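Local structure of KLLA0C04147p (Kluyveromyces lactis, 5H2A) at residues A[206-215]-A[250-261]. The protein probably binds and transfers sterols as a member of the OSBP family, the present chain being its ankyrin-repeat (ANK) domain. Residues are numbered along the deposited sequence; the frame is centred on the assembly and turned at random.
Sequences RDILLCRWIL and IDLELKKMLEKA
Arg-206, in the turn before helix 208-215, and Asp-251 form the first of two salt bridges between 206-215 and 250-261. The guanidinium meets the carboxylate side-on, NE giving a bond of 2.9 Å to Asp-251 OD1 and NH2 one of 3.1 Å to OD2; both oxygens use their syn lone pairs, and the planes lie only 20° apart. A bend at chi2 (69°) carries the arginine chain across Ile-250, its CG 3.5 Å from Ile-250 CG2, while NH1 turns back to Lys-204 O. With an alanine here, Asp-251 would probably lose its paired charge and Ile-250 CG2 part of its cover. The second bridge is less symmetric: Arg-212 NH2 gives a nearly straight 2.6 Å bond to Glu-253 OE2 from above the carboxylate plane, and NH1 adds a weak one to the same oxygen.

The rest of the contact is mainly apolar. Ile-208 is a knob among Ile-250, Leu-254, Met-257 and Glu-253, whose carboxylate it also touches; Met-257 returns the favour among Ile-208, Cys-211, Arg-212 and Leu-215, its CE 3.7 Å from Cys-211 CB. Further along, Leu-215 CD2 rests 3.6 Å from Ala-261 CB.

The axes of helix 208-215 and of 250-261 run parallel, 1° apart, with a closest approach of 10.7 Å. Leu-172 of helix 169-176 meets Leu-210 and Trp-213, layering helix 208-215 between neighbours, side-by-side packing as in the stacked helices of an ankyrin-repeat domain.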
loop_
_atom_site.group_PDB
_atom_site.type_symbol
_atom_site.label_atom_id
_atom_site.label_comp_id
_atom_site.label_asym_id
_atom_site.label_seq_id
_atom_site.Cartn_x
_atom_site.Cartn_y
_atom_site.Cartn_z
ATOM N N ARG A 206 -20.700 20.830 9.047
ATOM C CA ARG A 206 -21.403 20.077 10.093
ATOM C C ARG A 206 -21.652 18.634 9.671
ATOM O O ARG A 206 -22.666 18.034 10.027
ATOM C CB ARG A 206 -22.725 20.748 10.478
ATOM C CG ARG A 206 -22.599 21.704 11.633
ATOM C CD ARG A 206 -21.821 22.921 11.240
ATOM N NE ARG A 206 -21.673 23.873 12.344
ATOM C CZ ARG A 206 -21.129 25.078 12.196
ATOM N NH1 ARG A 206 -20.703 25.459 10.996
ATOM N NH2 ARG A 206 -21.017 25.901 13.231
ATOM N N ASP A 207 -20.731 18.064 8.902
ATOM C CA ASP A 207 -20.908 16.717 8.375
ATOM C C ASP A 207 -20.272 15.771 9.392
ATOM O O ASP A 207 -19.086 15.468 9.330
ATOM C CB ASP A 207 -20.284 16.600 6.985
ATOM C CG ASP A 207 -20.682 15.317 6.273
ATOM O OD1 ASP A 207 -21.051 14.335 6.966
ATOM O OD2 ASP A 207 -20.636 15.285 5.022
ATOM N N ILE A 208 -21.081 15.312 10.350
ATOM C CA ILE A 208 -20.575 14.480 11.441
ATOM C C ILE A 208 -19.992 13.184 10.901
ATOM O O ILE A 208 -18.905 12.751 11.312
ATOM C CB ILE A 208 -21.700 14.204 12.457
ATOM C CG1 ILE A 208 -22.058 15.502 13.190
ATOM C CG2 ILE A 208 -21.281 13.109 13.435
ATOM C CD1 ILE A 208 -23.359 15.422 14.005
ATOM N N LEU A 209 -20.714 12.538 9.979
ATOM C CA LEU A 209 -20.245 11.289 9.373
ATOM C C LEU A 209 -18.838 11.428 8.797
ATOM O O LEU A 209 -17.961 10.578 9.025
ATOM C CB LEU A 209 -21.215 10.858 8.268
ATOM C CG LEU A 209 -20.848 9.573 7.510
ATOM C CD1 LEU A 209 -21.049 8.366 8.408
ATOM C CD2 LEU A 209 -21.655 9.440 6.231
ATOM N N LEU A 210 -18.615 12.488 8.019
ATOM C CA LEU A 210 -17.329 12.652 7.351
ATOM C C LEU A 210 -16.259 13.146 8.316
ATOM O O LEU A 210 -15.103 12.733 8.210
ATOM C CB LEU A 210 -17.453 13.606 6.157
ATOM C CG LEU A 210 -17.796 12.920 4.825
ATOM C CD1 LEU A 210 -16.682 11.984 4.385
ATOM C CD2 LEU A 210 -19.127 12.149 4.933
ATOM N N CYS A 211 -16.615 14.016 9.266
ATOM C CA CYS A 211 -15.628 14.409 10.276
ATOM C C CYS A 211 -15.134 13.206 11.069
ATOM O O CYS A 211 -13.938 13.094 11.350
ATOM C CB CYS A 211 -16.210 15.456 11.220
ATOM S SG CYS A 211 -16.382 17.049 10.420
ATOM N N ARG A 212 -16.042 12.311 11.466
ATOM C CA ARG A 212 -15.613 11.114 12.193
ATOM C C ARG A 212 -14.646 10.279 11.360
ATOM O O ARG A 212 -13.621 9.804 11.870
ATOM C CB ARG A 212 -16.830 10.277 12.594
ATOM C CG ARG A 212 -16.696 9.640 13.972
ATOM C CD ARG A 212 -17.776 8.595 14.241
ATOM N NE ARG A 212 -19.130 9.138 14.234
ATOM C CZ ARG A 212 -19.626 9.921 15.187
ATOM N NH1 ARG A 212 -18.873 10.278 16.220
ATOM N NH2 ARG A 212 -20.875 10.351 15.101
ATOM N N TRP A 213 -14.963 10.083 10.081
ATOM C CA TRP A 213 -14.094 9.316 9.196
ATOM C C TRP A 213 -12.731 9.976 9.067
ATOM O O TRP A 213 -11.686 9.307 9.164
ATOM C CB TRP A 213 -14.750 9.152 7.814
ATOM C CG TRP A 213 -13.983 8.155 7.000
ATOM C CD1 TRP A 213 -14.200 6.806 6.946
ATOM C CD2 TRP A 213 -12.817 8.408 6.204
ATOM N NE1 TRP A 213 -13.261 6.206 6.128
ATOM C CE2 TRP A 213 -12.397 7.165 5.666
ATOM C CE3 TRP A 213 -12.091 9.564 5.879
ATOM C CZ2 TRP A 213 -11.291 7.050 4.826
ATOM C CZ3 TRP A 213 -11.001 9.447 5.038
ATOM C CH2 TRP A 213 -10.605 8.198 4.527
ATOM N N ILE A 214 -12.715 11.298 8.847
ATOM C CA ILE A 214 -11.443 12.010 8.736
ATOM C C ILE A 214 -10.628 11.843 10.017
ATOM O O ILE A 214 -9.435 11.522 9.975
ATOM C CB ILE A 214 -11.685 13.497 8.416
ATOM C CG1 ILE A 214 -12.270 13.648 7.009
ATOM C CG2 ILE A 214 -10.393 14.295 8.539
ATOM C CD1 ILE A 214 -12.889 15.032 6.767
ATOM N N LEU A 215 -11.272 12.030 11.180
ATOM C CA LEU A 215 -10.532 11.914 12.441
ATOM C C LEU A 215 -10.068 10.483 12.701
ATOM O O LEU A 215 -9.061 10.275 13.388
ATOM C CB LEU A 215 -11.379 12.423 13.608
ATOM C CG LEU A 215 -11.615 13.939 13.618
ATOM C CD1 LEU A 215 -12.628 14.340 14.696
ATOM C CD2 LEU A 215 -10.308 14.711 13.780
ATOM N N ILE A 250 -25.582 19.075 17.326
ATOM C CA ILE A 250 -24.657 18.811 16.223
ATOM C C ILE A 250 -23.276 19.363 16.545
ATOM O O ILE A 250 -22.277 18.638 16.502
ATOM C CB ILE A 250 -25.210 19.397 14.913
ATOM C CG1 ILE A 250 -26.459 18.629 14.484
ATOM C CG2 ILE A 250 -24.136 19.370 13.800
ATOM C CD1 ILE A 250 -27.350 19.416 13.482
ATOM N N ASP A 251 -23.200 20.663 16.858
ATOM C CA ASP A 251 -21.914 21.264 17.191
ATOM C C ASP A 251 -21.325 20.653 18.454
ATOM O O ASP A 251 -20.098 20.548 18.579
ATOM C CB ASP A 251 -22.066 22.780 17.344
ATOM C CG ASP A 251 -22.016 23.504 16.002
ATOM O OD1 ASP A 251 -22.151 22.824 14.958
ATOM O OD2 ASP A 251 -21.834 24.743 15.979
ATOM N N LEU A 252 -22.177 20.239 19.396
ATOM C CA LEU A 252 -21.648 19.590 20.595
ATOM C C LEU A 252 -20.941 18.290 20.236
ATOM O O LEU A 252 -19.849 18.003 20.741
ATOM C CB LEU A 252 -22.762 19.337 21.609
ATOM C CG LEU A 252 -22.248 18.634 22.869
ATOM C CD1 LEU A 252 -21.193 19.497 23.532
ATOM C CD2 LEU A 252 -23.394 18.330 23.838
ATOM N N GLU A 253 -21.534 17.497 19.343
ATOM C CA GLU A 253 -20.893 16.243 18.973
ATOM C C GLU A 253 -19.565 16.497 18.267
ATOM O O GLU A 253 -18.569 15.816 18.544
ATOM C CB GLU A 253 -21.817 15.396 18.104
ATOM C CG GLU A 253 -21.150 14.094 17.669
ATOM C CD GLU A 253 -22.134 13.037 17.208
ATOM O OE1 GLU A 253 -23.323 13.373 16.992
ATOM O OE2 GLU A 253 -21.709 11.865 17.065
ATOM N N LEU A 254 -19.533 17.477 17.357
ATOM C CA LEU A 254 -18.284 17.832 16.683
ATOM C C LEU A 254 -17.242 18.310 17.682
ATOM O O LEU A 254 -16.065 17.955 17.575
ATOM C CB LEU A 254 -18.542 18.923 15.636
ATOM C CG LEU A 254 -19.430 18.472 14.473
ATOM C CD1 LEU A 254 -19.962 19.675 13.645
ATOM C CD2 LEU A 254 -18.623 17.526 13.582
ATOM N N LYS A 255 -17.653 19.135 18.647
ATOM C CA LYS A 255 -16.717 19.607 19.664
ATOM C C LYS A 255 -16.103 18.436 20.432
ATOM O O LYS A 255 -14.881 18.379 20.629
ATOM C CB LYS A 255 -17.440 20.574 20.605
ATOM C CG LYS A 255 -16.726 20.905 21.905
ATOM C CD LYS A 255 -17.382 22.130 22.566
ATOM C CE LYS A 255 -16.992 22.291 24.034
ATOM N NZ LYS A 255 -17.922 21.567 24.961
ATOM N N LYS A 256 -16.941 17.493 20.874
ATOM C CA LYS A 256 -16.438 16.342 21.629
ATOM C C LYS A 256 -15.485 15.502 20.789
ATOM O O LYS A 256 -14.450 15.032 21.283
ATOM C CB LYS A 256 -17.609 15.482 22.117
ATOM C CG LYS A 256 -18.415 16.109 23.256
ATOM C CD LYS A 256 -19.348 15.083 23.896
ATOM C CE LYS A 256 -20.468 15.754 24.680
ATOM N NZ LYS A 256 -19.935 16.561 25.817
ATOM N N MET A 257 -15.822 15.293 19.517
ATOM C CA MET A 257 -14.941 14.536 18.626
ATOM C C MET A 257 -13.602 15.235 18.440
ATOM O O MET A 257 -12.544 14.585 18.402
ATOM C CB MET A 257 -15.608 14.351 17.264
ATOM C CG MET A 257 -16.845 13.495 17.252
ATOM S SD MET A 257 -17.747 13.803 15.720
ATOM C CE MET A 257 -16.346 14.251 14.692
ATOM N N LEU A 258 -13.625 16.559 18.300
ATOM C CA LEU A 258 -12.376 17.292 18.082
ATOM C C LEU A 258 -11.520 17.307 19.340
ATOM O O LEU A 258 -10.286 17.231 19.256
ATOM C CB LEU A 258 -12.684 18.716 17.621
ATOM C CG LEU A 258 -13.233 18.770 16.186
ATOM C CD1 LEU A 258 -13.779 20.150 15.874
ATOM C CD2 LEU A 258 -12.105 18.389 15.210
ATOM N N GLU A 259 -12.160 17.403 20.508
ATOM C CA GLU A 259 -11.423 17.395 21.765
ATOM C C GLU A 259 -10.762 16.045 22.002
ATOM O O GLU A 259 -9.590 15.986 22.397
ATOM C CB GLU A 259 -12.358 17.759 22.920
ATOM C CG GLU A 259 -12.640 19.235 23.020
ATOM C CD GLU A 259 -13.768 19.568 24.012
ATOM O OE1 GLU A 259 -14.423 18.636 24.536
ATOM O OE2 GLU A 259 -13.997 20.769 24.255
ATOM N N LYS A 260 -11.479 14.952 21.730
ATOM C CA LYS A 260 -10.878 13.632 21.864
ATOM C C LYS A 260 -9.754 13.433 20.848
ATOM O O LYS A 260 -8.707 12.855 21.171
ATOM C CB LYS A 260 -11.952 12.561 21.713
ATOM C CG LYS A 260 -11.420 11.142 21.708
ATOM C CD LYS A 260 -12.415 10.177 21.071
ATOM C CE LYS A 260 -11.719 9.203 20.108
ATOM N NZ LYS A 260 -11.030 9.898 18.967
ATOM N N ALA A 261 -9.945 13.910 19.615
ATOM C CA ALA A 261 -8.887 13.788 18.612
ATOM C C ALA A 261 -7.647 14.580 19.019
ATOM O O ALA A 261 -6.510 14.150 18.773
ATOM C CB ALA A 261 -9.407 14.245 17.246
#